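PDB 4KQ9: ribose ABC transporter, substrate binding protein from Conexibacter woesei, which probably binds ribose or a related sugar in the periplasm and delivers it to an ABC transporter for uptake. Local coordinates for residues 234-245 and 275-285; 127-138 and 190-198. The protein carries 1 engineered substitution. One frame throughout, in Å; residues are numbered along the deposited sequence.

Interaction 2 (127-138 with 190-198) closes before interaction 1 (234-245 with 275-285) opens, so the two come in series along the chain. Their centres lie 16 Å apart, and their nearest atoms are about 7 Å apart. Strand 220-222 bridges the gap: it runs beside 193-196 in the parallel sheet, and backbone hydrogen bonds from its neighbourhood (Val221, Gly223, Asp225) reach 240-243. Helix 112-126 also serves both, through Lys119 at interaction 2 and Tyr122 at interaction 1. Together they trace one lobe from its parallel centre to its antiparallel edge, where two of the chain's crossings to the other lobe lie side by side, as in type I periplasmic binding proteins.

Interaction 1 (234-245 and 275-285); sequences VRAGTMALTVSQ and PVIEIDTETID
Strands 241-244 and 277-280 run antiparallel, their axes 154° apart in direction and 4.7 Å apart at closest approach, with Thr242-Ile279 and Ser244-Ile277 as the hydrogen-bonded pairs. This is the antiparallel edge of one lobe of a type I periplasmic binding protein; both strands connect, through Gln245 and Pro275, to the other lobe, and a water donates to the carbonyls of these two residues. Thr242 N lies 3.0 Å from Ile279 O, and the return bond from Ile279 N to Thr242 O measures 2.9 Å. The second pair is also closed in both directions, with Ser244 N to Ile277 O at 2.8 Å.

On one face Thr242 and Ile279 stand side by side, CG2 of the threonine 4.0 Å from CB of the isoleucine, while the threonine hydroxyl is engaged by Asp199. Helix 291-297 packs on this face through Trp293 and Cys296. On the other face, Val243 CG1 meets Val276 CB at 3.9 Å, and Leu241 CD1 reaches over the CB atoms of Glu278 and Asp280.

Beyond the strands, Val234 and Arg235, in the last turn of helix 228-236, pack on Ile284. Arg235 runs at about a right angle to Ile284, its CG 3.8 Å from CD1 of the isoleucine. With CG1 anti to the backbone N (chi1 172°), Val234 presses that methyl onto the Asp280-Thr281 peptide. Gly237, with positive phi, forms the Schellman motif that ends the helix. Its N-H and the Thr281 hydroxyl both bind Val234 O, the hydroxyl through OG1 at 3.0 Å, in the carbonyl plane on a lone pair.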
ATOM      1  N   VAL A 234      -8.055 -16.378  -1.668  1.00 14.04           N
ATOM      2  CA  VAL A 234      -6.819 -17.052  -1.884  1.00 14.85           C
ATOM      3  C   VAL A 234      -6.894 -18.442  -1.246  1.00 18.27           C
ATOM      4  O   VAL A 234      -6.478 -19.387  -1.888  1.00 18.37           O
ATOM      5  CB  VAL A 234      -5.614 -16.285  -1.333  1.00 16.22           C
ATOM      6  CG1 VAL A 234      -4.367 -17.154  -1.424  1.00 16.94           C
ATOM      7  CG2 VAL A 234      -5.366 -15.050  -2.200  1.00 15.78           C
ATOM      8  N   ARG A 235      -7.429 -18.518  -0.025  1.00 17.90           N
ATOM      9  CA  ARG A 235      -7.588 -19.813   0.640  1.00 23.34           C
ATOM     10  C   ARG A 235      -8.493 -20.703  -0.212  1.00 23.31           C
ATOM     11  O   ARG A 235      -8.128 -21.855  -0.463  1.00 26.69           O
ATOM     12  CB  ARG A 235      -8.168 -19.710   2.045  1.00 21.97           C
ATOM     13  CG  ARG A 235      -7.143 -19.375   3.073  1.00 26.69           C
ATOM     14  CD  ARG A 235      -7.600 -19.408   4.539  1.00 29.24           C
ATOM     15  NE  ARG A 235      -8.628 -18.395   4.726  1.00 30.17           N
ATOM     16  CZ  ARG A 235      -8.507 -17.251   5.387  1.00 35.11           C
ATOM     17  NH1 ARG A 235      -7.370 -16.914   5.996  1.00 37.88           N
ATOM     18  NH2 ARG A 235      -9.559 -16.412   5.442  1.00 36.12           N
ATOM     19  N   ALA A 236      -9.627 -20.176  -0.651  1.00 19.26           N
ATOM     20  CA  ALA A 236     -10.535 -20.966  -1.527  1.00 21.88           C
ATOM     21  C   ALA A 236      -9.991 -21.320  -2.918  1.00 22.02           C
ATOM     22  O   ALA A 236     -10.535 -22.178  -3.587  1.00 21.81           O
ATOM     23  CB  ALA A 236     -11.848 -20.262  -1.700  1.00 22.51           C
ATOM     24  N   GLY A 237      -8.934 -20.694  -3.382  1.00 20.52           N
ATOM     25  CA  GLY A 237      -8.445 -20.999  -4.753  1.00 19.49           C
ATOM     26  C   GLY A 237      -9.120 -20.146  -5.856  1.00 19.79           C
ATOM     27  O   GLY A 237      -8.894 -20.365  -7.069  1.00 22.48           O
ATOM     28  N   THR A 238      -9.962 -19.185  -5.498  1.00 18.24           N
ATOM     29  CA  THR A 238     -10.596 -18.371  -6.538  1.00 17.84           C
ATOM     30  C   THR A 238      -9.665 -17.195  -6.896  1.00 18.90           C
ATOM     31  O   THR A 238      -9.743 -16.697  -8.008  1.00 18.73           O
ATOM     32  CB  THR A 238     -11.928 -17.800  -6.118  1.00 19.81           C
ATOM     33  OG1 THR A 238     -11.788 -17.163  -4.852  1.00 19.03           O
ATOM     34  CG2 THR A 238     -13.051 -18.896  -5.990  1.00 21.84           C
HETATM   35  N   MSE A 239      -8.783 -16.781  -5.969  1.00 15.52           N
HETATM   36  CA  MSE A 239      -7.685 -15.818  -6.257  1.00 16.70           C
HETATM   37  C   MSE A 239      -6.395 -16.552  -6.091  1.00 16.96           C
HETATM   38  O   MSE A 239      -6.317 -17.456  -5.234  1.00 18.31           O
HETATM   39  CB  MSE A 239      -7.696 -14.686  -5.263  1.00 19.34           C
HETATM   40  CG  MSE A 239      -8.745 -13.658  -5.651  1.00 25.79           C
HETATM   41 SE   MSE A 239      -8.589 -12.032  -4.528  0.80 38.83          SE
HETATM   42  CE  MSE A 239      -6.732 -11.927  -4.370  1.00 16.15           C
ATOM     43  N   ALA A 240      -5.369 -16.217  -6.866  1.00 14.68           N
ATOM     44  CA  ALA A 240      -4.062 -16.914  -6.775  1.00 15.59           C
ATOM     45  C   ALA A 240      -3.098 -16.268  -5.796  1.00 15.16           C
ATOM     46  O   ALA A 240      -2.327 -16.981  -5.163  1.00 15.65           O
ATOM     47  CB  ALA A 240      -3.393 -17.016  -8.136  1.00 15.63           C
ATOM     48  N   LEU A 241      -3.047 -14.935  -5.767  1.00 12.30           N
ATOM     49  CA  LEU A 241      -2.030 -14.214  -4.980  1.00 11.72           C
ATOM     50  C   LEU A 241      -2.573 -12.880  -4.526  1.00 10.73           C
ATOM     51  O   LEU A 241      -3.256 -12.166  -5.308  1.00  9.63           O
ATOM     52  CB  LEU A 241      -0.802 -13.939  -5.831  1.00 12.75           C
ATOM     53  CG  LEU A 241       0.413 -13.165  -5.285  1.00 14.41           C
ATOM     54  CD1 LEU A 241       1.221 -14.155  -4.510  1.00 16.73           C
ATOM     55  CD2 LEU A 241       1.369 -12.629  -6.373  1.00 16.11           C
ATOM     56  N   THR A 242      -2.281 -12.522  -3.305  1.00  9.69           N
ATOM     57  CA  THR A 242      -2.394 -11.129  -2.912  1.00 11.16           C
ATOM     58  C   THR A 242      -1.125 -10.697  -2.187  1.00 11.27           C
ATOM     59  O   THR A 242      -0.321 -11.554  -1.735  1.00 11.59           O
ATOM     60  CB  THR A 242      -3.642 -10.930  -2.032  1.00 12.12           C
ATOM     61  OG1 THR A 242      -3.849  -9.538  -1.778  1.00 12.41           O
ATOM     62  CG2 THR A 242      -3.538 -11.664  -0.718  1.00 12.45           C
ATOM     63  N   VAL A 243      -0.937  -9.397  -2.020  1.00 11.47           N
ATOM     64  CA  VAL A 243       0.269  -8.896  -1.394  1.00 11.31           C
ATOM     65  C   VAL A 243      -0.132  -7.998  -0.216  1.00 11.22           C
ATOM     66  O   VAL A 243      -0.940  -7.065  -0.397  1.00 11.08           O
ATOM     67  CB  VAL A 243       1.156  -8.143  -2.384  1.00 12.16           C
ATOM     68  CG1 VAL A 243       2.509  -7.687  -1.735  1.00 12.85           C
ATOM     69  CG2 VAL A 243       1.476  -9.048  -3.552  1.00 14.09           C
ATOM     70  N   SER A 244       0.428  -8.252   0.973  1.00 10.84           N
ATOM     71  CA  SER A 244       0.279  -7.318   2.139  1.00 11.09           C
ATOM     72  C   SER A 244       1.349  -6.232   2.128  1.00 11.19           C
ATOM     73  O   SER A 244       2.521  -6.520   1.847  1.00  9.73           O
ATOM     74  CB  SER A 244       0.373  -8.074   3.415  1.00 12.60           C
ATOM     75  OG  SER A 244       0.455  -7.166   4.474  1.00 12.40           O
ATOM     76  N   GLN A 245       0.925  -4.986   2.379  1.00 10.65           N
ATOM     77  CA  GLN A 245       1.840  -3.877   2.532  1.00 11.95           C
ATOM     78  C   GLN A 245       2.208  -3.673   3.978  1.00 10.90           C
ATOM     79  O   GLN A 245       2.807  -2.687   4.283  1.00 11.69           O
ATOM     80  CB  GLN A 245       1.149  -2.632   2.039  1.00 14.53           C
ATOM     81  CG  GLN A 245       0.922  -2.651   0.546  1.00 17.29           C
ATOM     82  CD  GLN A 245       0.418  -1.281   0.079  1.00 21.23           C
ATOM     83  OE1 GLN A 245      -0.725  -1.149  -0.343  1.00 24.33           O
ATOM     84  NE2 GLN A 245       1.242  -0.261   0.221  1.00 21.14           N
ATOM     85  N   PRO A 275       8.665  -3.721   4.369  1.00 11.94           N
ATOM     86  CA  PRO A 275       8.434  -5.069   3.911  1.00 12.69           C
ATOM     87  C   PRO A 275       7.040  -5.269   3.317  1.00 11.23           C
ATOM     88  O   PRO A 275       6.092  -4.615   3.680  1.00 10.79           O
ATOM     89  CB  PRO A 275       8.614  -5.935   5.153  1.00 13.54           C
ATOM     90  CG  PRO A 275       8.986  -5.091   6.245  1.00 13.07           C
ATOM     91  CD  PRO A 275       8.878  -3.659   5.806  1.00 12.11           C
ATOM     92  N   VAL A 276       6.988  -6.099   2.294  1.00 11.62           N
ATOM     93  CA  VAL A 276       5.726  -6.616   1.756  1.00 11.66           C
ATOM     94  C   VAL A 276       5.815  -8.146   1.783  1.00 12.13           C
ATOM     95  O   VAL A 276       6.939  -8.682   1.746  1.00 11.99           O
ATOM     96  CB  VAL A 276       5.461  -6.122   0.327  1.00 12.32           C
ATOM     97  CG1 VAL A 276       5.440  -4.626   0.241  1.00 12.77           C
ATOM     98  CG2 VAL A 276       6.412  -6.710  -0.724  1.00 14.61           C
ATOM     99  N   ILE A 277       4.666  -8.808   1.897  1.00 11.69           N
ATOM    100  CA  ILE A 277       4.563 -10.246   1.998  1.00 12.59           C
ATOM    101  C   ILE A 277       3.521 -10.758   1.001  1.00 13.98           C
ATOM    102  O   ILE A 277       2.393 -10.287   1.028  1.00 12.48           O
ATOM    103  CB  ILE A 277       4.179 -10.728   3.396  1.00 12.90           C
ATOM    104  CG1 ILE A 277       5.286 -10.389   4.381  1.00 13.91           C
ATOM    105  CG2 ILE A 277       4.070 -12.230   3.389  1.00 13.96           C
ATOM    106  CD1 ILE A 277       5.086 -10.811   5.802  1.00 14.16           C
ATOM    107  N   GLU A 278       3.927 -11.655   0.127  1.00 15.93           N
ATOM    108  CA  GLU A 278       3.048 -12.365  -0.831  1.00 20.41           C
ATOM    109  C   GLU A 278       2.368 -13.562  -0.186  1.00 20.40           C
ATOM    110  O   GLU A 278       3.021 -14.366   0.549  1.00 18.31           O
ATOM    111  CB  GLU A 278       3.884 -12.986  -1.956  1.00 27.52           C
ATOM    112  CG  GLU A 278       4.732 -12.029  -2.714  1.00 35.89           C
ATOM    113  CD  GLU A 278       5.718 -12.733  -3.668  1.00 45.20           C
ATOM    114  OE1 GLU A 278       5.294 -13.495  -4.576  1.00 51.59           O
ATOM    115  OE2 GLU A 278       6.942 -12.509  -3.514  1.00 52.76           O
ATOM    116  N   ILE A 279       1.094 -13.752  -0.529  1.00 17.54           N
ATOM    117  CA  ILE A 279       0.268 -14.771   0.052  1.00 19.20           C
ATOM    118  C   ILE A 279      -0.363 -15.487  -1.124  1.00 18.29           C
ATOM    119  O   ILE A 279      -1.072 -14.828  -1.871  1.00 12.76           O
ATOM    120  CB  ILE A 279      -0.839 -14.102   0.871  1.00 24.25           C
ATOM    121  CG1 ILE A 279      -0.241 -13.114   1.856  1.00 29.91           C
ATOM    122  CG2 ILE A 279      -1.677 -15.138   1.589  1.00 26.58           C
ATOM    123  CD1 ILE A 279      -1.238 -12.662   2.857  1.00 33.95           C
ATOM    124  N   ASP A 280      -0.088 -16.787  -1.325  1.00 16.92           N
ATOM    125  CA  ASP A 280      -0.703 -17.537  -2.407  1.00 20.08           C
ATOM    126  C   ASP A 280      -1.405 -18.772  -1.878  1.00 18.43           C
ATOM    127  O   ASP A 280      -1.330 -19.091  -0.686  1.00 17.53           O
ATOM    128  CB  ASP A 280       0.255 -17.779  -3.570  1.00 23.33           C
ATOM    129  CG  ASP A 280       1.338 -18.841  -3.250  1.00 33.09           C
ATOM    130  OD1 ASP A 280       0.966 -19.972  -2.885  1.00 42.22           O
ATOM    131  OD2 ASP A 280       2.539 -18.532  -3.385  1.00 36.51           O
ATOM    132  N   THR A 281      -2.182 -19.397  -2.735  1.00 20.88           N
ATOM    133  CA  THR A 281      -3.028 -20.505  -2.323  1.00 23.05           C
ATOM    134  C   THR A 281      -2.181 -21.608  -1.653  1.00 22.82           C
ATOM    135  O   THR A 281      -2.548 -22.073  -0.592  1.00 26.69           O
ATOM    136  CB  THR A 281      -3.873 -21.055  -3.510  1.00 26.90           C
ATOM    137  OG1 THR A 281      -4.626 -19.987  -4.122  1.00 26.53           O
ATOM    138  CG2 THR A 281      -4.885 -22.138  -2.993  1.00 27.60           C
ATOM    139  N   GLU A 282      -1.025 -21.931  -2.215  1.00 25.39           N
ATOM    140  CA  GLU A 282      -0.134 -22.941  -1.634  1.00 29.41           C
ATOM    141  C   GLU A 282       0.544 -22.536  -0.305  1.00 32.30           C
ATOM    142  O   GLU A 282       0.798 -23.389   0.510  1.00 31.01           O
ATOM    143  CB  GLU A 282       0.926 -23.410  -2.632  1.00 32.75           C
ATOM    144  CG  GLU A 282       1.844 -22.359  -3.254  1.00 38.52           C
ATOM    145  N   THR A 283       0.828 -21.252  -0.073  1.00 25.67           N
ATOM    146  CA  THR A 283       1.649 -20.880   1.082  1.00 24.52           C
ATOM    147  C   THR A 283       0.921 -20.186   2.182  1.00 21.64           C
ATOM    148  O   THR A 283       1.512 -19.982   3.270  1.00 19.36           O
ATOM    149  CB  THR A 283       2.799 -19.941   0.637  1.00 26.91           C
ATOM    150  OG1 THR A 283       2.276 -18.781  -0.078  1.00 32.25           O
ATOM    151  CG2 THR A 283       3.701 -20.709  -0.308  1.00 29.72           C
ATOM    152  N   ILE A 284      -0.339 -19.808   1.948  1.00 17.72           N
ATOM    153  CA  ILE A 284      -1.026 -18.842   2.833  1.00 17.01           C
ATOM    154  C   ILE A 284      -1.040 -19.247   4.293  1.00 19.50           C
ATOM    155  O   ILE A 284      -0.738 -18.455   5.198  1.00 18.07           O
ATOM    156  CB  ILE A 284      -2.462 -18.437   2.305  1.00 16.50           C
ATOM    157  CG1 ILE A 284      -3.174 -17.475   3.239  1.00 16.66           C
ATOM    158  CG2 ILE A 284      -3.370 -19.648   2.137  1.00 17.63           C
ATOM    159  CD1 ILE A 284      -4.414 -16.810   2.616  1.00 16.90           C
ATOM    160  N   ASP A 285      -1.436 -20.481   4.561  1.00 23.83           N
ATOM    161  CA  ASP A 285      -1.591 -20.899   5.964  1.00 26.24           C
ATOM    162  C   ASP A 285      -0.205 -20.960   6.702  1.00 23.54           C
ATOM    163  O   ASP A 285      -0.083 -20.470   7.828  1.00 23.08           O
ATOM    164  CB  ASP A 285      -2.417 -22.211   6.033  1.00 30.09           C
ATOM    165  CG  ASP A 285      -3.865 -22.044   5.429  1.00 35.53           C
ATOM    166  OD1 ASP A 285      -4.615 -21.088   5.831  1.00 35.08           O
ATOM    167  OD2 ASP A 285      -4.219 -22.855   4.527  1.00 38.85           O
TER
HETATM  168  O   HOH W   1      -5.144 -22.422   1.003  1.00 40.94           O
HETATM  169  O   HOH W   2       5.138  -2.123   3.157  1.00 13.30           O

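Interaction 2 (127-138 and 190-198); sequences LGDGGTVAMVNG and DVGAIYYSG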
ATOM      1  N   LEU A 127       2.263 -19.548 -15.759  1.00 27.09           N
ATOM      2  CA  LEU A 127       1.411 -19.512 -16.932  1.00 33.67           C
ATOM      3  C   LEU A 127       1.785 -20.604 -17.938  1.00 38.88           C
ATOM      4  O   LEU A 127       2.968 -20.794 -18.156  1.00 35.21           O
ATOM      5  CB  LEU A 127       1.585 -18.149 -17.635  1.00 31.02           C
ATOM      6  CG  LEU A 127       0.369 -17.413 -18.205  1.00 34.58           C
ATOM      7  CD1 LEU A 127      -0.943 -17.672 -17.495  1.00 33.19           C
ATOM      8  CD2 LEU A 127       0.632 -15.922 -18.177  1.00 32.58           C
ATOM      9  N   GLY A 128       0.796 -21.277 -18.562  1.00 43.43           N
ATOM     10  CA  GLY A 128       1.031 -22.176 -19.732  1.00 47.14           C
ATOM     11  C   GLY A 128       1.809 -21.509 -20.869  1.00 52.66           C
ATOM     12  O   GLY A 128       2.045 -20.299 -20.834  1.00 53.64           O
ATOM     13  N   ASP A 129       2.192 -22.273 -21.895  1.00 57.72           N
ATOM     14  CA  ASP A 129       3.187 -21.793 -22.899  1.00 61.71           C
ATOM     15  C   ASP A 129       2.746 -20.610 -23.786  1.00 51.79           C
ATOM     16  O   ASP A 129       3.506 -19.659 -23.957  1.00 54.69           O
ATOM     17  CB  ASP A 129       3.692 -22.947 -23.804  1.00 67.33           C
ATOM     18  CG  ASP A 129       4.806 -23.784 -23.152  1.00 72.82           C
ATOM     19  OD1 ASP A 129       4.768 -24.014 -21.916  1.00 68.83           O
ATOM     20  OD2 ASP A 129       5.719 -24.225 -23.892  1.00 80.02           O
ATOM     21  N   GLY A 130       1.551 -20.670 -24.366  1.00 47.35           N
ATOM     22  CA  GLY A 130       1.010 -19.507 -25.106  1.00 46.08           C
ATOM     23  C   GLY A 130       0.154 -18.552 -24.258  1.00 42.41           C
ATOM     24  O   GLY A 130      -0.581 -17.737 -24.795  1.00 39.88           O
ATOM     25  N   GLY A 131       0.240 -18.654 -22.929  1.00 38.15           N
ATOM     26  CA  GLY A 131      -0.719 -17.974 -22.029  1.00 35.74           C
ATOM     27  C   GLY A 131      -0.558 -16.469 -22.053  1.00 27.23           C
ATOM     28  O   GLY A 131       0.504 -15.952 -22.327  1.00 23.29           O
ATOM     29  N   THR A 132      -1.647 -15.762 -21.804  1.00 25.44           N
ATOM     30  CA  THR A 132      -1.657 -14.311 -21.994  1.00 21.02           C
ATOM     31  C   THR A 132      -2.219 -13.704 -20.688  1.00 18.65           C
ATOM     32  O   THR A 132      -2.794 -14.408 -19.884  1.00 20.48           O
ATOM     33  CB  THR A 132      -2.662 -13.880 -23.062  1.00 20.19           C
ATOM     34  OG1 THR A 132      -3.914 -14.468 -22.753  1.00 20.54           O
ATOM     35  CG2 THR A 132      -2.268 -14.266 -24.528  1.00 22.18           C
ATOM     36  N   VAL A 133      -2.115 -12.398 -20.549  1.00 17.81           N
ATOM     37  CA  VAL A 133      -2.535 -11.694 -19.312  1.00 15.60           C
ATOM     38  C   VAL A 133      -3.291 -10.417 -19.690  1.00 13.91           C
ATOM     39  O   VAL A 133      -3.028  -9.812 -20.740  1.00 14.33           O
ATOM     40  CB  VAL A 133      -1.329 -11.360 -18.439  1.00 17.17           C
ATOM     41  CG1 VAL A 133      -0.419 -10.366 -19.140  1.00 17.40           C
ATOM     42  CG2 VAL A 133      -1.760 -10.721 -17.104  1.00 19.06           C
ATOM     43  N   ALA A 134      -4.217  -9.994 -18.833  1.00 12.69           N
ATOM     44  CA  ALA A 134      -4.814  -8.707 -18.900  1.00 12.05           C
ATOM     45  C   ALA A 134      -4.607  -7.983 -17.583  1.00 12.23           C
ATOM     46  O   ALA A 134      -4.405  -8.598 -16.512  1.00 12.49           O
ATOM     47  CB  ALA A 134      -6.306  -8.815 -19.176  1.00 13.31           C
HETATM   48  N   MSE A 135      -4.644  -6.668 -17.692  1.00 12.21           N
HETATM   49  CA  MSE A 135      -4.381  -5.797 -16.545  1.00 13.48           C
HETATM   50  C   MSE A 135      -5.558  -4.923 -16.355  1.00 12.05           C
HETATM   51  O   MSE A 135      -5.994  -4.233 -17.302  1.00 13.51           O
HETATM   52  CB  MSE A 135      -3.073  -5.003 -16.815  1.00 14.81           C
HETATM   53  CG  MSE A 135      -1.883  -5.933 -16.817  1.00 18.07           C
HETATM   54 SE   MSE A 135      -0.217  -4.843 -17.112  0.80 28.60          SE
HETATM   55  CE  MSE A 135      -0.269  -3.676 -15.485  1.00 24.09           C
ATOM     56  N   VAL A 136      -6.078  -4.940 -15.141  1.00 10.95           N
ATOM     57  CA  VAL A 136      -7.154  -4.055 -14.709  1.00 11.09           C
ATOM     58  C   VAL A 136      -6.589  -3.119 -13.656  1.00 11.87           C
ATOM     59  O   VAL A 136      -6.504  -3.451 -12.437  1.00 11.60           O
ATOM     60  CB  VAL A 136      -8.384  -4.841 -14.201  1.00 11.00           C
ATOM     61  CG1 VAL A 136      -9.489  -3.917 -13.597  1.00 11.49           C
ATOM     62  CG2 VAL A 136      -8.985  -5.721 -15.319  1.00 11.92           C
ATOM     63  N   ASN A 137      -6.224  -1.948 -14.114  1.00 12.16           N
ATOM     64  CA  ASN A 137      -5.550  -0.967 -13.290  1.00 14.44           C
ATOM     65  C   ASN A 137      -6.601  -0.143 -12.638  1.00 16.65           C
ATOM     66  O   ASN A 137      -7.722  -0.147 -13.112  1.00 20.18           O
ATOM     67  CB  ASN A 137      -4.597  -0.097 -14.102  1.00 16.26           C
ATOM     68  CG  ASN A 137      -3.471  -0.864 -14.772  1.00 17.37           C
ATOM     69  OD1 ASN A 137      -2.430  -1.186 -14.145  1.00 20.47           O
ATOM     70  ND2 ASN A 137      -3.620  -1.103 -16.074  1.00 16.03           N
ATOM     71  N   GLY A 138      -6.296   0.490 -11.490  1.00 17.67           N
ATOM     72  CA  GLY A 138      -7.241   1.392 -10.807  1.00 19.04           C
ATOM     73  C   GLY A 138      -7.122   2.780 -11.508  1.00 20.48           C
ATOM     74  O   GLY A 138      -6.968   2.844 -12.743  1.00 16.30           O
ATOM     75  N   ASP A 190     -10.086 -16.505 -23.388  1.00 23.93           N
ATOM     76  CA  ASP A 190      -9.015 -17.466 -23.109  1.00 27.58           C
ATOM     77  C   ASP A 190      -7.808 -16.887 -22.345  1.00 24.49           C
ATOM     78  O   ASP A 190      -6.791 -17.550 -22.269  1.00 24.01           O
ATOM     79  CB  ASP A 190      -8.485 -18.010 -24.457  1.00 32.73           C
ATOM     80  CG  ASP A 190      -7.990 -16.898 -25.388  1.00 36.92           C
ATOM     81  OD1 ASP A 190      -8.278 -15.681 -25.172  1.00 33.08           O
ATOM     82  OD2 ASP A 190      -7.322 -17.245 -26.380  1.00 43.63           O
ATOM     83  N   VAL A 191      -7.911 -15.660 -21.836  1.00 19.36           N
ATOM     84  CA  VAL A 191      -6.836 -15.036 -21.067  1.00 18.30           C
ATOM     85  C   VAL A 191      -6.411 -15.990 -19.937  1.00 16.10           C
ATOM     86  O   VAL A 191      -7.251 -16.601 -19.295  1.00 15.27           O
ATOM     87  CB  VAL A 191      -7.296 -13.629 -20.579  1.00 18.36           C
ATOM     88  CG1 VAL A 191      -8.353 -13.682 -19.477  1.00 17.74           C
ATOM     89  CG2 VAL A 191      -6.126 -12.772 -20.177  1.00 18.58           C
ATOM     90  N   GLY A 192      -5.124 -16.108 -19.666  1.00 17.46           N
ATOM     91  CA  GLY A 192      -4.699 -16.990 -18.575  1.00 18.65           C
ATOM     92  C   GLY A 192      -4.625 -16.383 -17.195  1.00 16.04           C
ATOM     93  O   GLY A 192      -4.656 -17.086 -16.221  1.00 17.09           O
ATOM     94  N   ALA A 193      -4.461 -15.082 -17.115  1.00 14.57           N
ATOM     95  CA  ALA A 193      -4.322 -14.414 -15.837  1.00 13.16           C
ATOM     96  C   ALA A 193      -4.854 -12.988 -15.957  1.00 11.31           C
ATOM     97  O   ALA A 193      -4.805 -12.386 -17.015  1.00 11.30           O
ATOM     98  CB  ALA A 193      -2.836 -14.360 -15.405  1.00 13.11           C
ATOM     99  N   ILE A 194      -5.309 -12.443 -14.841  1.00 10.62           N
ATOM    100  CA  ILE A 194      -5.706 -11.040 -14.770  1.00 10.46           C
ATOM    101  C   ILE A 194      -5.076 -10.403 -13.528  1.00 10.39           C
ATOM    102  O   ILE A 194      -5.180 -10.912 -12.385  1.00 10.60           O
ATOM    103  CB  ILE A 194      -7.267 -10.850 -14.787  1.00 10.93           C
ATOM    104  CG1 ILE A 194      -7.858 -11.601 -15.972  1.00 10.73           C
ATOM    105  CG2 ILE A 194      -7.626  -9.358 -14.850  1.00 10.30           C
ATOM    106  CD1 ILE A 194      -9.379 -11.606 -16.062  1.00 12.06           C
ATOM    107  N   TYR A 195      -4.301  -9.344 -13.791  1.00 11.63           N
ATOM    108  CA  TYR A 195      -3.601  -8.560 -12.798  1.00 11.14           C
ATOM    109  C   TYR A 195      -4.580  -7.415 -12.397  1.00 11.24           C
ATOM    110  O   TYR A 195      -5.067  -6.744 -13.284  1.00 10.54           O
ATOM    111  CB  TYR A 195      -2.393  -7.948 -13.493  1.00 14.37           C
ATOM    112  CG  TYR A 195      -1.557  -7.034 -12.664  1.00 15.68           C
ATOM    113  CD1 TYR A 195      -1.950  -5.745 -12.345  1.00 18.53           C
ATOM    114  CD2 TYR A 195      -0.329  -7.475 -12.242  1.00 19.57           C
ATOM    115  CE1 TYR A 195      -1.109  -4.940 -11.568  1.00 21.05           C
ATOM    116  CE2 TYR A 195       0.503  -6.691 -11.523  1.00 20.64           C
ATOM    117  CZ  TYR A 195       0.101  -5.468 -11.137  1.00 22.34           C
ATOM    118  OH  TYR A 195       1.021  -4.800 -10.344  1.00 29.77           O
ATOM    119  N   TYR A 196      -4.833  -7.194 -11.112  1.00  9.95           N
ATOM    120  CA  TYR A 196      -5.637  -6.088 -10.585  1.00 10.59           C
ATOM    121  C   TYR A 196      -4.737  -5.208  -9.687  1.00 12.42           C
ATOM    122  O   TYR A 196      -3.906  -5.726  -8.929  1.00 11.94           O
ATOM    123  CB  TYR A 196      -6.820  -6.642  -9.755  1.00  9.66           C
ATOM    124  CG  TYR A 196      -7.779  -7.439 -10.558  1.00  9.60           C
ATOM    125  CD1 TYR A 196      -7.528  -8.790 -10.867  1.00  9.04           C
ATOM    126  CD2 TYR A 196      -8.934  -6.840 -11.097  1.00  9.69           C
ATOM    127  CE1 TYR A 196      -8.429  -9.500 -11.649  1.00 10.28           C
ATOM    128  CE2 TYR A 196      -9.865  -7.558 -11.855  1.00 10.22           C
ATOM    129  CZ  TYR A 196      -9.605  -8.879 -12.160  1.00 10.11           C
ATOM    130  OH  TYR A 196     -10.416  -9.635 -12.912  1.00 11.84           O
ATOM    131  N   SER A 197      -4.833  -3.878  -9.800  1.00 11.86           N
ATOM    132  CA  SER A 197      -4.039  -2.986  -8.972  1.00 12.61           C
ATOM    133  C   SER A 197      -4.260  -3.290  -7.500  1.00 13.08           C
ATOM    134  O   SER A 197      -3.327  -3.166  -6.687  1.00 13.73           O
ATOM    135  CB  SER A 197      -4.473  -1.511  -9.205  1.00 13.19           C
ATOM    136  OG  SER A 197      -4.111  -1.124 -10.514  1.00 15.81           O
ATOM    137  N   GLY A 198      -5.497  -3.634  -7.156  1.00 12.66           N
ATOM    138  CA  GLY A 198      -5.869  -3.894  -5.760  1.00 13.59           C
ATOM    139  C   GLY A 198      -6.883  -4.954  -5.580  1.00 13.35           C
ATOM    140  O   GLY A 198      -7.598  -5.359  -6.564  1.00 13.47           O
TER
HETATM  141  O   HOH W   3      -3.847 -17.679 -21.915  1.00 30.76           O
HETATM  142  O   HOH W   4      -6.034 -14.258 -24.713  1.00 32.97           O
HETATM  143  O   HOH W   5      -1.583  -1.101 -11.631  1.00 18.56           O
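Val136 N points at Tyr195 O across 2.8 Å, the N-H...O angle an almost perfectly straight 179°. Tyr195 N in turn reaches Ala134 O at 2.8 Å, so Tyr195 grips the neighbouring strand with both its backbone polar atoms. At one end, Thr132 O accepts from Gly192 N at 2.9 Å and, weakly, from Ala193 N. At the other, Ser197 OG takes the Gly138 N-H at 2.9 Å and gives its own proton to a water that also donates to OD1 of Asn137, whose ND2 is bonded to Val167 O. Replacing this serine by alanine removes OG, and the Gly138 N-H would probably lose its acceptor.

Strands 132-136 and 193-196 are the inner pair of a four-stranded parallel sheet, the core of an alpha/beta lobe of the type I periplasmic binding protein fold. Val133, Met135, Ala193 and Tyr195 share one face. Met135, a selenomethionine bent at chi3 (62°), lays CE over the Tyr195 ring toward its rim, a Met-aromatic contact with the selenium (SE) 5.4 Å from the ring centroid; Lys119 adds a cation-pi contact. On the opposite face, beneath helix 174-187, Val136 CB sits 3.7 Å from Tyr196 CD2, and Val136 CG2 meets Ile194 CG2 at 3.9 Å.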